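Local atomic coordinates of Exo-poly-alpha-D-galacturonosidase (Thermotoga maritima, PDB entry 3JUR), a protein that probably hydrolyses the polygalacturonate chains of pectin, as an exo-acting polygalacturonase of glycoside hydrolase family 28 built on a parallel beta-helix. Residues 339-344 / 374-379; 281-286 / 310-315; 403-408 / 424-429. One frame throughout, in Å; residues are numbered along the deposited sequence.

Contact 1 (339-344 / 374-379); sequences ENIFFI and RSVFVK
The carbonyl oxygen of Phe343 is gripped three times: by Lys379 N at 3.1 Å, by a water that donates to it at 2.8 Å, and by a CA-H...O contact from Val378. The same water also donates to Lys379 O, bridging the two strands. Lys379 N meets Phe343 O from above the carbonyl plane, whereas Phe343 N approaches Phe377 O almost along the C=O axis at 2.8 Å. Strands 339-344 and 374-379 thus run parallel and in register, as neighbouring coils of the family's right-handed parallel beta-helix, so that each residue stands beside its counterpart on the next coil. Ile341, Val376, Phe343 and Val378 point into the apolar core; beta-branched and aromatic side chains suit these extended, buried positions. On the other face Phe342 and Phe377 lie side by side, their planes 23° apart but slid so that the rings barely overlap. The closest touch is tight, Phe342 CE1 lying 3.2 Å from Phe377 CD2. Helix 6-16 covers Phe342. Asn340 OD1 lies in plane at the edge of the Phe377 ring, while its ND2 is held by Asn311. At one end Glu339, its CG in the crowded position between N and C (chi1 64°) and its chain extended, offers the syn lone pair of OE1 to Arg374 NH1, a short salt bridge of 2.5 Å in the guanidinium plane.

Contact 2 (281-286 / 310-315); sequences EYILVR and RNVVAR
Five side-chain pairs here lie alongside one another and point the same way, as the parallel, in-register strands allow, but the flat groups are turned against each other by different amounts. Glu281 and Arg310 have their carboxylate and guanidinium planes 49° apart. The salt bridge from Arg310 NH1 to Glu281 OE2, 2.9 Å long, stays close to the guanidinium plane but meets the oxygen from above the carboxylate plane. Next along, the Tyr282 ring and the Asn311 amide are closer to parallel, at 24°, with Asn311 ND2 3.8 Å from Tyr282 CZ. Tyr282 also meets the ring of Tyr248 on the preceding coil, and Asn311 OD1 accepts a hydrogen bond from Asn340. Tyr282 and Asn311 both have positive phi, which asparagine adopts readily and tyrosine less so. Asn311 O receives Ile283 N at 3.3 Å and, weakly, Tyr282 N. Beyond them the strands pair regularly, with Val285 N 2.8 Å from Val313 O.

Toward the beta-helix core, Ile283 CG1 rests 4.1 Å from Val312 CG2, and small Ala314 sits beside Val285, where the backbones come closest. On the opposite face Leu284, its CG anti to the backbone N, lays CD1 against Val313 CB at 3.9 Å. The last pair, Arg286 and Arg315, is the most twisted: the guanidinium planes stand 71° apart, and Arg286 NH1 is 3.9 Å from Arg315 NH2. Glu11 of helix 6-16 makes salt bridges to both, and Glu252 takes Arg286 NE. Two like charges can thus stand side by side because carboxylates probably offset their repulsion, and their shared partner ties the N-terminal helix to both coils.

Contact 3 (403-408 / 424-429); sequences ILISDT and LGMENV
Asn428 ND2 donates to Asp407 OD1 at 3.0 Å, nearly straight, reaching the oxygen from above the carboxylate plane as the two side chains cross at about a right angle. Beside it, Asp407 N bonds to Glu427 O at 3.0 Å. An alanine at Asp407 would remove that carboxylate and would probably leave the Asn428 amide less firmly held and the corner less well defined. Asp407 and Asn428 both have positive phi, which Asp and Asn accept readily, and there the chain turns from one sheet to the next. Arg435 hydrogen-bonds Asn428 OD1, so both ends of the amide are engaged, and Thr408 OG1 donates to Ser406 O at 2.8 Å, bracing the turn. Before the corner, Ile405 fills the core face: its CG2 touches Met426 CE at 3.7 Å, and its CD1 meets Leu424 CD1 at 3.9 Å. Gly425 suits its place because a CB there would lie only 3.5 Å from Leu404 CD1. Val390 and Ile392 of strand 388-393 back this apolar layer. Asn428 and Val429 together face Phe436 in a G1 beta bulge. Matching corners stacked from coil to coil, with polar side chains paired along the edge, belong to the parallel beta-helix, here near its C-terminal end.

How the contacts relate
The three contacts follow one another along the same wall of the beta-helix, in the order contact 2, contact 1, contact 3. Contact 1 is the middle member, its centre about 10 Å from that of contact 2 and about 11 Å from that of contact 3. Probable backbone hydrogen bonds make both joins: Phe342 N to Val312 O at 2.7 Å on one side, Val378 N to Leu404 O at 2.8 Å on the other. Contacts 2 and 3 do not touch; their nearest atoms are about 11 Å apart. Side chains follow the same stacking, with Asn311 bonded to Asn340 and Lys379 packed on Asp407. All three are joints between coils of the framework.

Contact 1 (339-344 / 374-379)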
ATOM      1  N   GLU D 339     -24.257  14.661 -17.058  1.00 23.24           N
ATOM      2  CA  GLU D 339     -23.391  13.764 -17.827  1.00 23.76           C
ATOM      3  C   GLU D 339     -22.200  14.475 -18.456  1.00 23.30           C
ATOM      4  O   GLU D 339     -22.261  15.676 -18.719  1.00 22.96           O
ATOM      5  CB  GLU D 339     -24.184  13.010 -18.905  1.00 24.30           C
ATOM      6  CG  GLU D 339     -24.797  13.872 -19.986  1.00 26.27           C
ATOM      7  CD  GLU D 339     -25.495  13.046 -21.056  1.00 29.68           C
ATOM      8  OE1 GLU D 339     -25.987  11.941 -20.738  1.00 30.28           O
ATOM      9  OE2 GLU D 339     -25.558  13.506 -22.217  1.00 31.11           O
ATOM     10  N   ASN D 340     -21.135  13.716 -18.708  1.00 22.53           N
ATOM     11  CA  ASN D 340     -19.889  14.262 -19.228  1.00 22.71           C
ATOM     12  C   ASN D 340     -19.355  15.366 -18.321  1.00 22.45           C
ATOM     13  O   ASN D 340     -19.189  16.522 -18.744  1.00 22.58           O
ATOM     14  CB  ASN D 340     -20.053  14.749 -20.678  1.00 22.72           C
ATOM     15  CG  ASN D 340     -19.629  13.711 -21.698  1.00 23.66           C
ATOM     16  OD1 ASN D 340     -19.253  12.590 -21.350  1.00 23.82           O
ATOM     17  ND2 ASN D 340     -19.664  14.092 -22.972  1.00 24.63           N
ATOM     18  N   ILE D 341     -19.136  15.003 -17.059  1.00 21.94           N
ATOM     19  CA  ILE D 341     -18.570  15.903 -16.067  1.00 21.64           C
ATOM     20  C   ILE D 341     -17.137  15.433 -15.821  1.00 21.70           C
ATOM     21  O   ILE D 341     -16.906  14.256 -15.500  1.00 21.13           O
ATOM     22  CB  ILE D 341     -19.387  15.896 -14.727  1.00 21.94           C
ATOM     23  CG1 ILE D 341     -20.899  16.003 -14.987  1.00 21.10           C
ATOM     24  CG2 ILE D 341     -18.901  17.019 -13.776  1.00 21.82           C
ATOM     25  CD1 ILE D 341     -21.366  17.307 -15.683  1.00 19.29           C
ATOM     26  N   PHE D 342     -16.184  16.347 -15.991  1.00 21.34           N
ATOM     27  CA  PHE D 342     -14.768  16.018 -15.929  1.00 21.81           C
ATOM     28  C   PHE D 342     -14.085  16.785 -14.812  1.00 21.99           C
ATOM     29  O   PHE D 342     -14.041  18.011 -14.833  1.00 22.26           O
ATOM     30  CB  PHE D 342     -14.087  16.319 -17.274  1.00 21.97           C
ATOM     31  CG  PHE D 342     -14.601  15.489 -18.406  1.00 23.04           C
ATOM     32  CD1 PHE D 342     -13.952  14.319 -18.774  1.00 23.55           C
ATOM     33  CD2 PHE D 342     -15.747  15.868 -19.095  1.00 24.16           C
ATOM     34  CE1 PHE D 342     -14.428  13.542 -19.823  1.00 24.87           C
ATOM     35  CE2 PHE D 342     -16.240  15.089 -20.142  1.00 25.16           C
ATOM     36  CZ  PHE D 342     -15.580  13.930 -20.508  1.00 24.35           C
ATOM     37  N   PHE D 343     -13.547  16.042 -13.851  1.00 22.03           N
ATOM     38  CA  PHE D 343     -12.937  16.595 -12.645  1.00 21.89           C
ATOM     39  C   PHE D 343     -11.475  16.151 -12.662  1.00 21.82           C
ATOM     40  O   PHE D 343     -11.144  15.067 -12.176  1.00 21.93           O
ATOM     41  CB  PHE D 343     -13.682  16.060 -11.409  1.00 21.62           C
ATOM     42  CG  PHE D 343     -13.426  16.828 -10.146  1.00 21.97           C
ATOM     43  CD1 PHE D 343     -13.941  18.115  -9.974  1.00 23.27           C
ATOM     44  CD2 PHE D 343     -12.691  16.257  -9.109  1.00 20.97           C
ATOM     45  CE1 PHE D 343     -13.705  18.829  -8.787  1.00 22.50           C
ATOM     46  CE2 PHE D 343     -12.452  16.952  -7.933  1.00 21.81           C
ATOM     47  CZ  PHE D 343     -12.967  18.237  -7.765  1.00 22.54           C
ATOM     48  N   ILE D 344     -10.612  16.993 -13.237  1.00 21.55           N
ATOM     49  CA  ILE D 344      -9.253  16.598 -13.627  1.00 21.63           C
ATOM     50  C   ILE D 344      -8.181  17.452 -12.964  1.00 21.30           C
ATOM     51  O   ILE D 344      -8.292  18.676 -12.939  1.00 20.73           O
ATOM     52  CB  ILE D 344      -9.048  16.755 -15.176  1.00 21.94           C
ATOM     53  CG1 ILE D 344     -10.231  16.172 -15.967  1.00 23.34           C
ATOM     54  CG2 ILE D 344      -7.702  16.161 -15.639  1.00 21.92           C
ATOM     55  CD1 ILE D 344     -10.428  14.677 -15.812  1.00 23.73           C
ATOM     56  N   ARG D 374     -24.763   9.864 -15.502  1.00 23.00           N
ATOM     57  CA  ARG D 374     -23.738   9.008 -16.112  1.00 23.19           C
ATOM     58  C   ARG D 374     -22.515   9.770 -16.617  1.00 22.73           C
ATOM     59  O   ARG D 374     -22.540  11.002 -16.742  1.00 22.58           O
ATOM     60  CB  ARG D 374     -24.332   8.139 -17.229  1.00 23.40           C
ATOM     61  CG  ARG D 374     -25.525   8.748 -17.935  1.00 26.39           C
ATOM     62  CD  ARG D 374     -25.234   9.300 -19.316  1.00 31.10           C
ATOM     63  NE  ARG D 374     -25.464   8.300 -20.357  1.00 33.83           N
ATOM     64  CZ  ARG D 374     -26.037   8.534 -21.536  1.00 35.19           C
ATOM     65  NH1 ARG D 374     -26.472   9.745 -21.861  1.00 36.61           N
ATOM     66  NH2 ARG D 374     -26.184   7.543 -22.401  1.00 34.56           N
ATOM     67  N   SER D 375     -21.446   9.023 -16.893  1.00 22.13           N
ATOM     68  CA  SER D 375     -20.222   9.556 -17.507  1.00 22.18           C
ATOM     69  C   SER D 375     -19.582  10.692 -16.715  1.00 22.29           C
ATOM     70  O   SER D 375     -19.493  11.835 -17.183  1.00 22.09           O
ATOM     71  CB  SER D 375     -20.492   9.966 -18.959  1.00 22.05           C
ATOM     72  OG  SER D 375     -20.990   8.847 -19.661  1.00 22.58           O
ATOM     73  N   VAL D 376     -19.166  10.363 -15.495  1.00 22.52           N
ATOM     74  CA  VAL D 376     -18.449  11.290 -14.635  1.00 22.58           C
ATOM     75  C   VAL D 376     -17.029  10.752 -14.502  1.00 23.07           C
ATOM     76  O   VAL D 376     -16.824   9.563 -14.202  1.00 22.39           O
ATOM     77  CB  VAL D 376     -19.125  11.442 -13.239  1.00 23.05           C
ATOM     78  CG1 VAL D 376     -18.387  12.482 -12.377  1.00 22.17           C
ATOM     79  CG2 VAL D 376     -20.601  11.830 -13.386  1.00 22.85           C
ATOM     80  N   PHE D 377     -16.056  11.624 -14.755  1.00 23.21           N
ATOM     81  CA  PHE D 377     -14.658  11.228 -14.837  1.00 23.27           C
ATOM     82  C   PHE D 377     -13.793  12.045 -13.886  1.00 23.26           C
ATOM     83  O   PHE D 377     -13.747  13.283 -13.958  1.00 22.96           O
ATOM     84  CB  PHE D 377     -14.157  11.331 -16.290  1.00 23.84           C
ATOM     85  CG  PHE D 377     -15.053  10.639 -17.281  1.00 24.76           C
ATOM     86  CD1 PHE D 377     -14.974   9.260 -17.467  1.00 26.33           C
ATOM     87  CD2 PHE D 377     -16.000  11.358 -18.006  1.00 24.86           C
ATOM     88  CE1 PHE D 377     -15.826   8.608 -18.371  1.00 26.61           C
ATOM     89  CE2 PHE D 377     -16.853  10.719 -18.913  1.00 25.39           C
ATOM     90  CZ  PHE D 377     -16.764   9.339 -19.093  1.00 25.90           C
ATOM     91  N   VAL D 378     -13.146  11.334 -12.967  1.00 23.24           N
ATOM     92  CA  VAL D 378     -12.220  11.927 -12.028  1.00 22.58           C
ATOM     93  C   VAL D 378     -10.852  11.381 -12.413  1.00 22.64           C
ATOM     94  O   VAL D 378     -10.636  10.163 -12.467  1.00 22.47           O
ATOM     95  CB  VAL D 378     -12.560  11.575 -10.554  1.00 22.83           C
ATOM     96  CG1 VAL D 378     -11.497  12.140  -9.605  1.00 22.17           C
ATOM     97  CG2 VAL D 378     -13.934  12.107 -10.159  1.00 22.86           C
ATOM     98  N   LYS D 379      -9.924  12.276 -12.711  1.00 22.49           N
ATOM     99  CA  LYS D 379      -8.593  11.835 -13.088  1.00 22.39           C
ATOM    100  C   LYS D 379      -7.562  12.730 -12.438  1.00 21.98           C
ATOM    101  O   LYS D 379      -7.706  13.964 -12.433  1.00 22.30           O
ATOM    102  CB  LYS D 379      -8.449  11.815 -14.615  1.00 22.80           C
ATOM    103  CG  LYS D 379      -7.022  11.864 -15.122  1.00 24.29           C
ATOM    104  CD  LYS D 379      -6.586  10.582 -15.748  1.00 29.24           C
ATOM    105  CE  LYS D 379      -6.995  10.521 -17.195  1.00 30.17           C
ATOM    106  NZ  LYS D 379      -6.264   9.441 -17.913  1.00 32.24           N
TER
HETATM  107  O   HOH W   1      -9.212  15.589 -10.262  1.00 15.56           O

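Contact 2 (281-286 / 310-315)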
ATOM      1  N   GLU D 281     -24.134  23.952 -20.157  1.00 23.02           N
ATOM      2  CA  GLU D 281     -23.207  23.143 -20.939  1.00 23.21           C
ATOM      3  C   GLU D 281     -21.993  23.948 -21.391  1.00 22.84           C
ATOM      4  O   GLU D 281     -22.076  25.165 -21.590  1.00 22.69           O
ATOM      5  CB  GLU D 281     -23.915  22.492 -22.141  1.00 23.43           C
ATOM      6  CG  GLU D 281     -24.555  23.477 -23.105  1.00 25.97           C
ATOM      7  CD  GLU D 281     -25.199  22.807 -24.307  1.00 28.96           C
ATOM      8  OE1 GLU D 281     -26.005  23.487 -24.998  1.00 29.84           O
ATOM      9  OE2 GLU D 281     -24.896  21.618 -24.563  1.00 30.09           O
ATOM     10  N   TYR D 282     -20.868  23.254 -21.545  1.00 22.36           N
ATOM     11  CA  TYR D 282     -19.608  23.864 -21.951  1.00 21.83           C
ATOM     12  C   TYR D 282     -19.164  24.915 -20.939  1.00 21.38           C
ATOM     13  O   TYR D 282     -19.041  26.101 -21.252  1.00 21.46           O
ATOM     14  CB  TYR D 282     -19.710  24.426 -23.377  1.00 22.30           C
ATOM     15  CG  TYR D 282     -19.852  23.361 -24.442  1.00 23.43           C
ATOM     16  CD1 TYR D 282     -18.869  22.386 -24.611  1.00 24.75           C
ATOM     17  CD2 TYR D 282     -20.955  23.339 -25.302  1.00 25.22           C
ATOM     18  CE1 TYR D 282     -18.982  21.401 -25.597  1.00 25.37           C
ATOM     19  CE2 TYR D 282     -21.074  22.358 -26.298  1.00 26.03           C
ATOM     20  CZ  TYR D 282     -20.081  21.393 -26.426  1.00 26.34           C
ATOM     21  OH  TYR D 282     -20.175  20.421 -27.396  1.00 29.13           O
ATOM     22  N   ILE D 283     -18.968  24.452 -19.707  1.00 21.11           N
ATOM     23  CA  ILE D 283     -18.514  25.275 -18.590  1.00 20.22           C
ATOM     24  C   ILE D 283     -17.121  24.799 -18.195  1.00 19.94           C
ATOM     25  O   ILE D 283     -16.914  23.608 -17.922  1.00 19.08           O
ATOM     26  CB  ILE D 283     -19.441  25.162 -17.333  1.00 20.74           C
ATOM     27  CG1 ILE D 283     -20.944  25.163 -17.693  1.00 21.35           C
ATOM     28  CG2 ILE D 283     -19.095  26.249 -16.296  1.00 19.76           C
ATOM     29  CD1 ILE D 283     -21.472  26.441 -18.303  1.00 22.67           C
ATOM     30  N   LEU D 284     -16.176  25.736 -18.179  1.00 19.53           N
ATOM     31  CA  LEU D 284     -14.800  25.453 -17.815  1.00 19.26           C
ATOM     32  C   LEU D 284     -14.485  26.143 -16.490  1.00 19.47           C
ATOM     33  O   LEU D 284     -14.645  27.357 -16.360  1.00 19.36           O
ATOM     34  CB  LEU D 284     -13.839  25.909 -18.926  1.00 19.38           C
ATOM     35  CG  LEU D 284     -12.335  25.708 -18.729  1.00 18.01           C
ATOM     36  CD1 LEU D 284     -11.987  24.214 -18.576  1.00 16.11           C
ATOM     37  CD2 LEU D 284     -11.581  26.314 -19.895  1.00 17.78           C
ATOM     38  N   VAL D 285     -14.071  25.349 -15.505  1.00 19.41           N
ATOM     39  CA  VAL D 285     -13.715  25.846 -14.173  1.00 19.50           C
ATOM     40  C   VAL D 285     -12.258  25.452 -13.910  1.00 19.76           C
ATOM     41  O   VAL D 285     -11.962  24.268 -13.721  1.00 19.81           O
ATOM     42  CB  VAL D 285     -14.643  25.230 -13.094  1.00 19.85           C
ATOM     43  CG1 VAL D 285     -14.327  25.775 -11.687  1.00 19.27           C
ATOM     44  CG2 VAL D 285     -16.111  25.481 -13.456  1.00 18.91           C
ATOM     45  N   ARG D 286     -11.343  26.423 -13.926  1.00 19.25           N
ATOM     46  CA  ARG D 286      -9.918  26.083 -13.817  1.00 19.42           C
ATOM     47  C   ARG D 286      -9.102  27.076 -12.989  1.00 19.77           C
ATOM     48  O   ARG D 286      -9.437  28.270 -12.916  1.00 19.31           O
ATOM     49  CB  ARG D 286      -9.299  25.929 -15.215  1.00 18.86           C
ATOM     50  CG  ARG D 286      -9.250  27.223 -16.005  1.00 18.77           C
ATOM     51  CD  ARG D 286      -8.680  27.016 -17.400  1.00 18.62           C
ATOM     52  NE  ARG D 286      -8.352  28.287 -18.029  1.00 18.52           N
ATOM     53  CZ  ARG D 286      -7.889  28.413 -19.271  1.00 19.34           C
ATOM     54  NH1 ARG D 286      -7.721  27.340 -20.032  1.00 17.75           N
ATOM     55  NH2 ARG D 286      -7.609  29.616 -19.758  1.00 19.65           N
ATOM     56  N   ARG D 310     -24.319  19.154 -18.931  1.00 24.65           N
ATOM     57  CA  ARG D 310     -23.386  18.307 -19.683  1.00 25.22           C
ATOM     58  C   ARG D 310     -22.130  19.086 -20.046  1.00 25.11           C
ATOM     59  O   ARG D 310     -22.155  20.318 -20.071  1.00 25.02           O
ATOM     60  CB  ARG D 310     -24.048  17.747 -20.955  1.00 25.52           C
ATOM     61  CG  ARG D 310     -24.651  18.802 -21.864  1.00 26.93           C
ATOM     62  CD  ARG D 310     -24.575  18.403 -23.329  1.00 31.49           C
ATOM     63  NE  ARG D 310     -25.769  17.701 -23.785  1.00 34.07           N
ATOM     64  CZ  ARG D 310     -26.598  18.144 -24.731  1.00 35.36           C
ATOM     65  NH1 ARG D 310     -26.380  19.301 -25.349  1.00 36.71           N
ATOM     66  NH2 ARG D 310     -27.655  17.422 -25.067  1.00 35.29           N
ATOM     67  N   ASN D 311     -21.047  18.362 -20.326  1.00 24.57           N
ATOM     68  CA  ASN D 311     -19.786  18.946 -20.795  1.00 24.64           C
ATOM     69  C   ASN D 311     -19.247  20.044 -19.888  1.00 24.58           C
ATOM     70  O   ASN D 311     -19.158  21.218 -20.260  1.00 24.75           O
ATOM     71  CB  ASN D 311     -19.907  19.410 -22.247  1.00 24.33           C
ATOM     72  CG  ASN D 311     -20.261  18.274 -23.176  1.00 24.88           C
ATOM     73  OD1 ASN D 311     -19.746  17.163 -23.033  1.00 24.66           O
ATOM     74  ND2 ASN D 311     -21.154  18.537 -24.125  1.00 24.38           N
ATOM     75  N   VAL D 312     -18.910  19.634 -18.674  1.00 24.61           N
ATOM     76  CA  VAL D 312     -18.323  20.521 -17.697  1.00 24.40           C
ATOM     77  C   VAL D 312     -16.942  19.980 -17.382  1.00 24.46           C
ATOM     78  O   VAL D 312     -16.794  18.791 -17.068  1.00 24.70           O
ATOM     79  CB  VAL D 312     -19.166  20.566 -16.409  1.00 24.50           C
ATOM     80  CG1 VAL D 312     -18.449  21.369 -15.327  1.00 24.63           C
ATOM     81  CG2 VAL D 312     -20.545  21.163 -16.690  1.00 24.01           C
ATOM     82  N   VAL D 313     -15.937  20.845 -17.491  1.00 23.69           N
ATOM     83  CA  VAL D 313     -14.573  20.494 -17.141  1.00 23.27           C
ATOM     84  C   VAL D 313     -14.108  21.383 -15.990  1.00 23.13           C
ATOM     85  O   VAL D 313     -14.124  22.618 -16.096  1.00 22.92           O
ATOM     86  CB  VAL D 313     -13.596  20.649 -18.338  1.00 23.33           C
ATOM     87  CG1 VAL D 313     -12.164  20.348 -17.912  1.00 23.23           C
ATOM     88  CG2 VAL D 313     -14.006  19.754 -19.518  1.00 23.89           C
ATOM     89  N   ALA D 314     -13.699  20.739 -14.898  1.00 22.51           N
ATOM     90  CA  ALA D 314     -13.071  21.412 -13.767  1.00 22.29           C
ATOM     91  C   ALA D 314     -11.642  20.895 -13.650  1.00 22.25           C
ATOM     92  O   ALA D 314     -11.418  19.739 -13.266  1.00 22.08           O
ATOM     93  CB  ALA D 314     -13.847  21.161 -12.475  1.00 21.83           C
ATOM     94  N   ARG D 315     -10.680  21.752 -13.990  1.00 21.91           N
ATOM     95  CA  ARG D 315      -9.290  21.349 -14.056  1.00 22.05           C
ATOM     96  C   ARG D 315      -8.370  22.241 -13.224  1.00 22.16           C
ATOM     97  O   ARG D 315      -8.502  23.468 -13.236  1.00 21.56           O
ATOM     98  CB  ARG D 315      -8.819  21.327 -15.511  1.00 22.25           C
ATOM     99  CG  ARG D 315      -7.431  20.747 -15.697  1.00 22.70           C
ATOM    100  CD  ARG D 315      -6.967  20.807 -17.151  1.00 23.41           C
ATOM    101  NE  ARG D 315      -6.992  22.168 -17.700  1.00 22.91           N
ATOM    102  CZ  ARG D 315      -6.117  23.132 -17.414  1.00 23.62           C
ATOM    103  NH1 ARG D 315      -5.118  22.922 -16.560  1.00 23.93           N
ATOM    104  NH2 ARG D 315      -6.244  24.319 -17.989  1.00 21.70           N
TER

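Contact 3 (403-408 / 424-429)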
ATOM      1  N   ILE D 403     -19.109   5.750 -13.959  1.00 24.22           N
ATOM      2  CA  ILE D 403     -18.276   6.602 -13.134  1.00 23.50           C
ATOM      3  C   ILE D 403     -16.876   6.012 -13.146  1.00 23.63           C
ATOM      4  O   ILE D 403     -16.692   4.832 -12.817  1.00 23.56           O
ATOM      5  CB  ILE D 403     -18.791   6.725 -11.663  1.00 23.53           C
ATOM      6  CG1 ILE D 403     -20.296   7.030 -11.611  1.00 23.57           C
ATOM      7  CG2 ILE D 403     -17.975   7.772 -10.894  1.00 22.34           C
ATOM      8  CD1 ILE D 403     -20.744   8.339 -12.308  1.00 23.47           C
ATOM      9  N   LEU D 404     -15.899   6.828 -13.535  1.00 23.03           N
ATOM     10  CA  LEU D 404     -14.508   6.387 -13.621  1.00 23.00           C
ATOM     11  C   LEU D 404     -13.588   7.307 -12.825  1.00 22.88           C
ATOM     12  O   LEU D 404     -13.599   8.535 -13.009  1.00 23.13           O
ATOM     13  CB  LEU D 404     -14.053   6.282 -15.087  1.00 22.90           C
ATOM     14  CG  LEU D 404     -12.636   5.763 -15.375  1.00 23.53           C
ATOM     15  CD1 LEU D 404     -12.468   4.317 -14.928  1.00 22.64           C
ATOM     16  CD2 LEU D 404     -12.270   5.910 -16.861  1.00 22.02           C
ATOM     17  N   ILE D 405     -12.820   6.700 -11.920  1.00 22.62           N
ATOM     18  CA  ILE D 405     -11.809   7.390 -11.129  1.00 22.00           C
ATOM     19  C   ILE D 405     -10.450   6.761 -11.447  1.00 21.93           C
ATOM     20  O   ILE D 405     -10.268   5.549 -11.312  1.00 21.45           O
ATOM     21  CB  ILE D 405     -12.116   7.304  -9.613  1.00 22.16           C
ATOM     22  CG1 ILE D 405     -13.516   7.859  -9.331  1.00 22.95           C
ATOM     23  CG2 ILE D 405     -11.060   8.054  -8.805  1.00 22.22           C
ATOM     24  CD1 ILE D 405     -14.039   7.585  -7.941  1.00 22.96           C
ATOM     25  N   SER D 406      -9.496   7.581 -11.890  1.00 20.98           N
ATOM     26  CA  SER D 406      -8.205   7.050 -12.302  1.00 20.94           C
ATOM     27  C   SER D 406      -7.036   7.943 -11.914  1.00 20.55           C
ATOM     28  O   SER D 406      -7.202   9.157 -11.723  1.00 19.95           O
ATOM     29  CB  SER D 406      -8.200   6.763 -13.800  1.00 20.77           C
ATOM     30  OG  SER D 406      -8.559   7.930 -14.508  1.00 23.22           O
ATOM     31  N   ASP D 407      -5.858   7.327 -11.792  1.00 20.43           N
ATOM     32  CA  ASP D 407      -4.624   8.034 -11.428  1.00 21.32           C
ATOM     33  C   ASP D 407      -4.839   8.936 -10.207  1.00 21.09           C
ATOM     34  O   ASP D 407      -4.438  10.100 -10.204  1.00 21.05           O
ATOM     35  CB  ASP D 407      -4.110   8.862 -12.613  1.00 21.74           C
ATOM     36  CG  ASP D 407      -3.900   8.030 -13.869  1.00 24.06           C
ATOM     37  OD1 ASP D 407      -3.695   6.798 -13.765  1.00 26.00           O
ATOM     38  OD2 ASP D 407      -3.921   8.620 -14.971  1.00 28.45           O
ATOM     39  N   THR D 408      -5.488   8.390  -9.185  1.00 20.55           N
ATOM     40  CA  THR D 408      -6.008   9.187  -8.075  1.00 20.91           C
ATOM     41  C   THR D 408      -5.568   8.615  -6.724  1.00 20.81           C
ATOM     42  O   THR D 408      -5.514   7.394  -6.543  1.00 20.58           O
ATOM     43  CB  THR D 408      -7.558   9.312  -8.189  1.00 20.84           C
ATOM     44  OG1 THR D 408      -7.872  10.211  -9.262  1.00 20.66           O
ATOM     45  CG2 THR D 408      -8.209   9.819  -6.894  1.00 21.08           C
ATOM     46  N   LEU D 424     -19.228   1.566 -10.697  1.00 22.55           N
ATOM     47  CA  LEU D 424     -18.009   2.324 -10.414  1.00 22.49           C
ATOM     48  C   LEU D 424     -16.777   1.612 -10.965  1.00 22.55           C
ATOM     49  O   LEU D 424     -16.569   0.415 -10.723  1.00 21.70           O
ATOM     50  CB  LEU D 424     -17.861   2.581  -8.899  1.00 22.71           C
ATOM     51  CG  LEU D 424     -16.610   3.274  -8.337  1.00 22.87           C
ATOM     52  CD1 LEU D 424     -16.480   4.708  -8.835  1.00 22.92           C
ATOM     53  CD2 LEU D 424     -16.594   3.233  -6.791  1.00 23.47           C
ATOM     54  N   GLY D 425     -15.976   2.361 -11.717  1.00 22.19           N
ATOM     55  CA  GLY D 425     -14.670   1.893 -12.154  1.00 22.47           C
ATOM     56  C   GLY D 425     -13.545   2.742 -11.592  1.00 22.88           C
ATOM     57  O   GLY D 425     -13.649   3.982 -11.524  1.00 22.85           O
ATOM     58  N   MET D 426     -12.478   2.069 -11.170  1.00 23.12           N
ATOM     59  CA  MET D 426     -11.256   2.731 -10.709  1.00 23.50           C
ATOM     60  C   MET D 426     -10.045   2.083 -11.382  1.00 23.60           C
ATOM     61  O   MET D 426      -9.966   0.855 -11.484  1.00 23.17           O
ATOM     62  CB  MET D 426     -11.130   2.665  -9.183  1.00 24.15           C
ATOM     63  CG  MET D 426     -12.361   3.195  -8.434  1.00 25.77           C
ATOM     64  SD  MET D 426     -12.116   3.467  -6.666  1.00 31.02           S
ATOM     65  CE  MET D 426     -11.373   5.086  -6.679  1.00 30.51           C
ATOM     66  N   GLU D 427      -9.128   2.913 -11.871  1.00 23.32           N
ATOM     67  CA  GLU D 427      -7.911   2.436 -12.521  1.00 24.00           C
ATOM     68  C   GLU D 427      -6.700   3.182 -11.960  1.00 23.36           C
ATOM     69  O   GLU D 427      -6.696   4.402 -11.938  1.00 22.98           O
ATOM     70  CB  GLU D 427      -8.011   2.600 -14.043  1.00 24.40           C
ATOM     71  CG  GLU D 427      -9.146   1.786 -14.673  1.00 28.22           C
ATOM     72  CD  GLU D 427      -9.118   1.753 -16.198  1.00 33.42           C
ATOM     73  OE1 GLU D 427      -8.171   2.302 -16.808  1.00 34.50           O
ATOM     74  OE2 GLU D 427     -10.058   1.168 -16.786  1.00 35.25           O
ATOM     75  N   ASN D 428      -5.686   2.443 -11.498  1.00 22.99           N
ATOM     76  CA  ASN D 428      -4.494   3.037 -10.878  1.00 23.12           C
ATOM     77  C   ASN D 428      -4.844   4.041  -9.753  1.00 22.96           C
ATOM     78  O   ASN D 428      -4.540   5.243  -9.844  1.00 21.50           O
ATOM     79  CB  ASN D 428      -3.572   3.668 -11.952  1.00 23.37           C
ATOM     80  CG  ASN D 428      -2.278   4.228 -11.367  1.00 25.26           C
ATOM     81  OD1 ASN D 428      -1.686   3.629 -10.465  1.00 28.00           O
ATOM     82  ND2 ASN D 428      -1.832   5.388 -11.878  1.00 25.61           N
ATOM     83  N   VAL D 429      -5.505   3.537  -8.706  1.00 22.56           N
ATOM     84  CA  VAL D 429      -5.911   4.370  -7.559  1.00 22.93           C
ATOM     85  C   VAL D 429      -5.295   3.886  -6.251  1.00 23.14           C
ATOM     86  O   VAL D 429      -5.094   2.686  -6.046  1.00 23.36           O
ATOM     87  CB  VAL D 429      -7.456   4.446  -7.358  1.00 23.03           C
ATOM     88  CG1 VAL D 429      -8.139   5.137  -8.532  1.00 22.32           C
ATOM     89  CG2 VAL D 429      -8.038   3.050  -7.124  1.00 23.48           C
TER